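Local coordinates for protein alpha-pyrone synthesis polyketide synthase-like Pks18 (Mycobacterium tuberculosis, PDB 1TED) that probably makes tri- and tetraketide alpha-pyrones by extending medium- and long-chain acyl-CoA starters with malonyl-CoA, as a homodimeric type III polyketide synthase, at residues A33-L38 with A229-G234; A311-G316 with S349-F354. All coordinates share one frame; numbering follows the deposited sequence.

Interaction 1 of 2, residues A33-L38 with A229-G234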
ATOM      1  N   ALA A  33      -6.295  20.642  -4.828  1.00 26.82           N
ATOM      2  CA  ALA A  33      -4.949  20.072  -4.875  1.00 26.34           C
ATOM      3  C   ALA A  33      -4.278  20.412  -6.198  1.00 27.24           C
ATOM      4  O   ALA A  33      -4.891  20.330  -7.262  1.00 26.70           O
ATOM      5  CB  ALA A  33      -5.001  18.565  -4.687  1.00 22.18           C
ATOM      6  N   VAL A  34      -3.010  20.794  -6.111  1.00 26.79           N
ATOM      7  CA  VAL A  34      -2.222  21.181  -7.268  1.00 26.83           C
ATOM      8  C   VAL A  34      -0.875  20.455  -7.327  1.00 26.93           C
ATOM      9  O   VAL A  34      -0.172  20.354  -6.326  1.00 24.71           O
ATOM     10  CB  VAL A  34      -1.966  22.723  -7.242  1.00 27.39           C
ATOM     11  CG1 VAL A  34      -0.948  23.132  -8.312  1.00 24.36           C
ATOM     12  CG2 VAL A  34      -3.281  23.455  -7.443  1.00 28.86           C
ATOM     13  N   ILE A  35      -0.533  19.928  -8.499  1.00 27.06           N
ATOM     14  CA  ILE A  35       0.758  19.272  -8.685  1.00 27.08           C
ATOM     15  C   ILE A  35       1.676  20.464  -8.906  1.00 28.50           C
ATOM     16  O   ILE A  35       1.605  21.117  -9.937  1.00 27.29           O
ATOM     17  CB  ILE A  35       0.782  18.390  -9.944  1.00 26.74           C
ATOM     18  CG1 ILE A  35      -0.158  17.197  -9.762  1.00 26.72           C
ATOM     19  CG2 ILE A  35       2.210  17.937 -10.231  1.00 22.23           C
ATOM     20  CD1 ILE A  35      -0.457  16.460 -11.067  1.00 28.00           C
ATOM     21  N   GLU A  36       2.525  20.751  -7.930  1.00 29.96           N
ATOM     22  CA  GLU A  36       3.399  21.904  -8.009  1.00 32.20           C
ATOM     23  C   GLU A  36       4.799  21.569  -8.498  1.00 31.77           C
ATOM     24  O   GLU A  36       5.545  22.444  -8.935  1.00 31.34           O
ATOM     25  CB  GLU A  36       3.412  22.586  -6.632  1.00 35.16           C
ATOM     26  CG  GLU A  36       1.987  22.741  -6.125  1.00 39.15           C
ATOM     27  CD  GLU A  36       1.818  23.711  -4.980  1.00 44.23           C
ATOM     28  OE1 GLU A  36       2.453  23.511  -3.925  1.00 47.35           O
ATOM     29  OE2 GLU A  36       1.023  24.670  -5.130  1.00 46.84           O
ATOM     30  N   GLY A  37       5.134  20.285  -8.443  1.00 31.79           N
ATOM     31  CA  GLY A  37       6.433  19.834  -8.897  1.00 30.29           C
ATOM     32  C   GLY A  37       6.259  18.478  -9.545  1.00 29.82           C
ATOM     33  O   GLY A  37       5.437  17.682  -9.099  1.00 29.63           O
ATOM     34  N   LEU A  38       7.025  18.220 -10.597  1.00 30.58           N
ATOM     35  CA  LEU A  38       6.953  16.957 -11.316  1.00 31.42           C
ATOM     36  C   LEU A  38       8.298  16.626 -11.956  1.00 30.68           C
ATOM     37  O   LEU A  38       8.858  17.431 -12.708  1.00 32.01           O
ATOM     38  CB  LEU A  38       5.868  17.041 -12.396  1.00 31.59           C
ATOM     39  CG  LEU A  38       5.560  15.828 -13.289  1.00 33.90           C
ATOM     40  CD1 LEU A  38       4.295  16.111 -14.065  1.00 33.22           C
ATOM     41  CD2 LEU A  38       6.703  15.538 -14.257  1.00 35.31           C
ATOM     42  N   ALA A 229       8.997   8.257 -11.280  1.00 22.99           N
ATOM     43  CA  ALA A 229       8.370   9.560 -11.391  1.00 24.94           C
ATOM     44  C   ALA A 229       7.924  10.006 -10.010  1.00 25.22           C
ATOM     45  O   ALA A 229       7.589   9.183  -9.157  1.00 25.96           O
ATOM     46  CB  ALA A 229       7.174   9.510 -12.345  1.00 24.60           C
ATOM     47  N   ALA A 230       7.919  11.314  -9.798  1.00 23.65           N
ATOM     48  CA  ALA A 230       7.531  11.861  -8.515  1.00 25.22           C
ATOM     49  C   ALA A 230       6.694  13.118  -8.702  1.00 24.93           C
ATOM     50  O   ALA A 230       6.849  13.836  -9.686  1.00 24.87           O
ATOM     51  CB  ALA A 230       8.785  12.174  -7.679  1.00 23.17           C
ATOM     52  N   LEU A 231       5.797  13.367  -7.754  1.00 25.38           N
ATOM     53  CA  LEU A 231       4.943  14.549  -7.792  1.00 26.71           C
ATOM     54  C   LEU A 231       5.014  15.221  -6.427  1.00 26.09           C
ATOM     55  O   LEU A 231       5.149  14.546  -5.411  1.00 27.56           O
ATOM     56  CB  LEU A 231       3.483  14.163  -8.049  1.00 24.09           C
ATOM     57  CG  LEU A 231       3.130  13.326  -9.270  1.00 26.15           C
ATOM     58  CD1 LEU A 231       1.664  12.926  -9.167  1.00 22.94           C
ATOM     59  CD2 LEU A 231       3.393  14.115 -10.547  1.00 22.89           C
ATOM     60  N   VAL A 232       4.943  16.543  -6.409  1.00 25.05           N
ATOM     61  CA  VAL A 232       4.932  17.276  -5.154  1.00 26.35           C
ATOM     62  C   VAL A 232       3.574  17.964  -5.149  1.00 25.11           C
ATOM     63  O   VAL A 232       3.288  18.789  -6.008  1.00 24.29           O
ATOM     64  CB  VAL A 232       6.062  18.331  -5.070  1.00 26.56           C
ATOM     65  CG1 VAL A 232       5.967  19.090  -3.742  1.00 25.08           C
ATOM     66  CG2 VAL A 232       7.416  17.648  -5.185  1.00 25.87           C
ATOM     67  N   ILE A 233       2.741  17.597  -4.182  1.00 26.56           N
ATOM     68  CA  ILE A 233       1.386  18.124  -4.066  1.00 24.94           C
ATOM     69  C   ILE A 233       1.225  19.147  -2.943  1.00 26.84           C
ATOM     70  O   ILE A 233       1.866  19.053  -1.894  1.00 26.49           O
ATOM     71  CB  ILE A 233       0.385  16.961  -3.812  1.00 23.49           C
ATOM     72  CG1 ILE A 233       0.715  15.781  -4.730  1.00 22.65           C
ATOM     73  CG2 ILE A 233      -1.040  17.426  -4.023  1.00 20.46           C
ATOM     74  CD1 ILE A 233       0.767  16.122  -6.216  1.00 20.83           C
ATOM     75  N   GLY A 234       0.350  20.118  -3.178  1.00 27.61           N
ATOM     76  CA  GLY A 234       0.074  21.138  -2.189  1.00 28.87           C
ATOM     77  C   GLY A 234      -1.354  21.618  -2.357  1.00 30.81           C
ATOM     78  O   GLY A 234      -1.952  21.435  -3.416  1.00 31.56           O
TER

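Interaction 2 of 2, residues A311-G316 with S349-F354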
ATOM      1  N   ALA A 311      -4.470  11.875 -21.384  1.00 27.10           N
ATOM      2  CA  ALA A 311      -3.315  11.168 -20.837  1.00 27.77           C
ATOM      3  C   ALA A 311      -3.734   9.725 -20.584  1.00 27.77           C
ATOM      4  O   ALA A 311      -4.027   9.322 -19.450  1.00 29.68           O
ATOM      5  CB  ALA A 311      -2.839  11.839 -19.534  1.00 24.67           C
ATOM      6  N   ILE A 312      -3.776   8.955 -21.664  1.00 27.96           N
ATOM      7  CA  ILE A 312      -4.159   7.558 -21.598  1.00 27.10           C
ATOM      8  C   ILE A 312      -2.956   6.716 -21.219  1.00 28.53           C
ATOM      9  O   ILE A 312      -1.909   6.808 -21.854  1.00 29.62           O
ATOM     10  CB  ILE A 312      -4.692   7.078 -22.961  1.00 27.67           C
ATOM     11  CG1 ILE A 312      -5.926   7.906 -23.351  1.00 26.19           C
ATOM     12  CG2 ILE A 312      -4.994   5.583 -22.905  1.00 25.57           C
ATOM     13  CD1 ILE A 312      -6.451   7.615 -24.741  1.00 27.34           C
ATOM     14  N   HIS A 313      -3.097   5.899 -20.180  1.00 28.58           N
ATOM     15  CA  HIS A 313      -1.991   5.054 -19.770  1.00 28.20           C
ATOM     16  C   HIS A 313      -1.440   4.271 -20.959  1.00 29.13           C
ATOM     17  O   HIS A 313      -2.138   3.443 -21.543  1.00 27.75           O
ATOM     18  CB  HIS A 313      -2.414   4.056 -18.699  1.00 26.79           C
ATOM     19  CG  HIS A 313      -1.354   3.046 -18.404  1.00 26.27           C
ATOM     20  ND1 HIS A 313      -0.129   3.395 -17.877  1.00 27.39           N
ATOM     21  CD2 HIS A 313      -1.275   1.726 -18.693  1.00 26.31           C
ATOM     22  CE1 HIS A 313       0.663   2.338 -17.863  1.00 26.43           C
ATOM     23  NE2 HIS A 313      -0.010   1.312 -18.355  1.00 30.99           N
ATOM     24  N   PRO A 314      -0.170   4.518 -21.321  1.00 30.29           N
ATOM     25  CA  PRO A 314       0.454   3.818 -22.451  1.00 29.47           C
ATOM     26  C   PRO A 314       0.959   2.429 -22.080  1.00 29.34           C
ATOM     27  O   PRO A 314       2.152   2.162 -22.119  1.00 31.40           O
ATOM     28  CB  PRO A 314       1.572   4.767 -22.864  1.00 30.14           C
ATOM     29  CG  PRO A 314       1.982   5.384 -21.555  1.00 28.86           C
ATOM     30  CD  PRO A 314       0.681   5.624 -20.840  1.00 28.89           C
ATOM     31  N   GLY A 315       0.032   1.540 -21.738  1.00 29.20           N
ATOM     32  CA  GLY A 315       0.397   0.193 -21.346  1.00 27.61           C
ATOM     33  C   GLY A 315       0.756  -0.704 -22.508  1.00 29.17           C
ATOM     34  O   GLY A 315       1.349  -1.765 -22.316  1.00 29.97           O
ATOM     35  N   GLY A 316       0.410  -0.282 -23.716  1.00 28.52           N
ATOM     36  CA  GLY A 316       0.707  -1.083 -24.891  1.00 26.57           C
ATOM     37  C   GLY A 316      -0.219  -0.714 -26.033  1.00 26.44           C
ATOM     38  O   GLY A 316      -1.292  -0.153 -25.809  1.00 25.83           O
ATOM     39  N   SER A 349       2.878   2.022 -13.184  1.00 25.49           N
ATOM     40  CA  SER A 349       2.388   3.247 -12.552  1.00 25.56           C
ATOM     41  C   SER A 349       3.071   4.529 -12.993  1.00 25.24           C
ATOM     42  O   SER A 349       2.458   5.587 -13.023  1.00 25.36           O
ATOM     43  CB  SER A 349       2.493   3.134 -11.030  1.00 27.30           C
ATOM     44  OG  SER A 349       3.825   2.877 -10.618  1.00 27.97           O
ATOM     45  N   VAL A 350       4.344   4.424 -13.343  1.00 26.10           N
ATOM     46  CA  VAL A 350       5.138   5.571 -13.749  1.00 26.34           C
ATOM     47  C   VAL A 350       4.734   6.248 -15.060  1.00 28.32           C
ATOM     48  O   VAL A 350       4.825   7.473 -15.183  1.00 27.99           O
ATOM     49  CB  VAL A 350       6.620   5.152 -13.875  1.00 27.25           C
ATOM     50  CG1 VAL A 350       7.451   6.305 -14.404  1.00 27.16           C
ATOM     51  CG2 VAL A 350       7.137   4.664 -12.529  1.00 23.85           C
ATOM     52  N   SER A 351       4.290   5.448 -16.029  1.00 27.72           N
ATOM     53  CA  SER A 351       3.943   5.944 -17.358  1.00 27.88           C
ATOM     54  C   SER A 351       2.971   7.108 -17.450  1.00 28.61           C
ATOM     55  O   SER A 351       3.176   8.040 -18.226  1.00 30.63           O
ATOM     56  CB  SER A 351       3.453   4.787 -18.220  1.00 25.75           C
ATOM     57  OG  SER A 351       4.482   3.822 -18.356  1.00 24.68           O
ATOM     58  N   LEU A 352       1.913   7.068 -16.661  1.00 28.58           N
ATOM     59  CA  LEU A 352       0.950   8.147 -16.700  1.00 25.84           C
ATOM     60  C   LEU A 352       1.645   9.478 -16.398  1.00 24.65           C
ATOM     61  O   LEU A 352       1.346  10.494 -17.014  1.00 21.70           O
ATOM     62  CB  LEU A 352      -0.165   7.861 -15.687  1.00 27.74           C
ATOM     63  CG  LEU A 352      -1.551   8.444 -15.961  1.00 30.44           C
ATOM     64  CD1 LEU A 352      -1.939   8.203 -17.407  1.00 26.62           C
ATOM     65  CD2 LEU A 352      -2.564   7.800 -15.012  1.00 30.84           C
ATOM     66  N   ILE A 353       2.600   9.474 -15.473  1.00 24.73           N
ATOM     67  CA  ILE A 353       3.281  10.723 -15.129  1.00 24.99           C
ATOM     68  C   ILE A 353       4.267  11.199 -16.204  1.00 24.22           C
ATOM     69  O   ILE A 353       4.481  12.399 -16.358  1.00 19.89           O
ATOM     70  CB  ILE A 353       3.960  10.612 -13.740  1.00 25.97           C
ATOM     71  CG1 ILE A 353       2.881  10.395 -12.672  1.00 24.63           C
ATOM     72  CG2 ILE A 353       4.722  11.882 -13.417  1.00 23.96           C
ATOM     73  CD1 ILE A 353       3.413  10.022 -11.317  1.00 30.72           C
ATOM     74  N   PHE A 354       4.847  10.267 -16.960  1.00 25.50           N
ATOM     75  CA  PHE A 354       5.746  10.638 -18.054  1.00 26.42           C
ATOM     76  C   PHE A 354       4.877  11.340 -19.086  1.00 27.69           C
ATOM     77  O   PHE A 354       5.287  12.310 -19.718  1.00 28.31           O
ATOM     78  CB  PHE A 354       6.367   9.406 -18.705  1.00 26.99           C
ATOM     79  CG  PHE A 354       7.708   9.031 -18.154  1.00 28.97           C
ATOM     80  CD1 PHE A 354       7.879   8.794 -16.797  1.00 29.24           C
ATOM     81  CD2 PHE A 354       8.788   8.840 -19.008  1.00 30.64           C
ATOM     82  CE1 PHE A 354       9.111   8.364 -16.293  1.00 30.50           C
ATOM     83  CE2 PHE A 354      10.027   8.410 -18.519  1.00 32.62           C
ATOM     84  CZ  PHE A 354      10.186   8.168 -17.153  1.00 30.70           C
TER

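Interaction 1 of 2, residues A33-L38 with A229-G234
Val-34 and Gly-234 form a hydrogen-bonded antiparallel pair, the flat amides of the two strands bonding through N-H and C=O: Val-34 N reaches Gly-234 O at 3.0 Å, and Gly-234 N returns to Val-34 O, approaching in that carbonyl's plane. Strands 33-38 and 229-234 thus join within the N-terminal half of the thiolase fold. On one face of their backbones stand Ile-35, Leu-38, Leu-231 and Ile-233; on the other stand Val-34 and Val-232.

The regular pairing is interrupted by a classic beta bulge, in which Glu-36 and Gly-37 together oppose Val-232. Val-232 O takes a short bond from Glu-36 N at 2.9 Å, nearly head-on to the carbonyl (177°), and a weak one from Gly-37 N at 3.4 Å. Gly-37 O in turn accepts from Val-232 N, but this donor stands 36° out of the carbonyl plane. At the bulge, Glu-36 carries its carboxylate to the other strand, with OE1 3.8 Å from Gly-234 CA; a long, weak ion pair links the same oxygen to Lys-196.

The leucine and isoleucine face packs on helix 177-191, with Leu-182 meeting both Leu-231 and Ile-233, while Leu-38 reaches helix 349-361. Val-232 rests against helix 102-125 on the opposite side, so the sheet is sandwiched between helical layers. Ile-233 lies side by side with Ile-35, and its chi2 of -55° bends CD1 toward the neighbouring strand, to 3.8 Å from Ile-35 CG1. Leu-231 also leans across: its CD2 touches two side chains of strand 33-38, Leu-38 CG at 3.9 Å and Ile-35 CG2 at 4.0 Å.

Interaction 2 of 2, residues A311-G316 with S349-F354
Ser-351 sets its CB against both His-313 and Pro-314, 3.7 Å from His-313 CE1 and equally far from Pro-314 CG. The CB meets the imidazole obliquely, at the ND1-CE1 side, while the backbone N of Leu-352 lies near the plane of the ring at its edge. With CG anti to the backbone N (chi1 172°), the His-313 ring is directed to the helix at Ser-351 and Leu-352. Its ND1 is buried here with no hydrogen-bond partner in the model. The hydroxyl of Ser-351 is engaged within its own region, OG bonding to Met-347 N, which leaves the methylene to do the packing.

Leu-352 comes in beside this group from the next position of the helix. Its CD1 drives into the end of strand 310-312, tightly packed at 3.1 Å from Ala-311 O and 3.8 Å from His-313 N, with Ala-311 CB farther off at 4.3 Å. The contact is thus wholly one of packing, and all six residues that take part are buried.

Pro-314 is the centre of an inverse gamma turn closed by a weak bond from Gly-315 N to His-313 O; in it Gly-315 N lies 3.2 Å above one face of the imidazole, offset toward the rim. Gly-316 occupies the N-cap position of helix 317-327.

The histidine side chain comes within about 3 Å, nearest atoms, of that of Cys-175, the nucleophile by similarity, and touches Asn-346; both Cys-175 and Asn-346 lie in loops. This grouping is consistent with the Cys-His-Asn catalytic triad of the chalcone synthase family.

In the fold
Early in the chain, strand 32-41 is joined by strand 226-236, and interaction 1 closes a loop of 190 residues that holds much of the N-terminal half, including Cys-175, the probable nucleophile. Interaction 2 opens only after that and closes a mainly helical loop of 32 residues in the C-terminal half. The two loops therefore stand in series, neither nested nor crossed. Their contacts meet in space, however: Ile-353 CG2 of helix 349-361 packs on Ala-229 CB (3.6 Å), Leu-231 and Leu-38. This helix thus bears on the paired strands of interaction 1 as well as on the 311-316 segment, tying the two halves together.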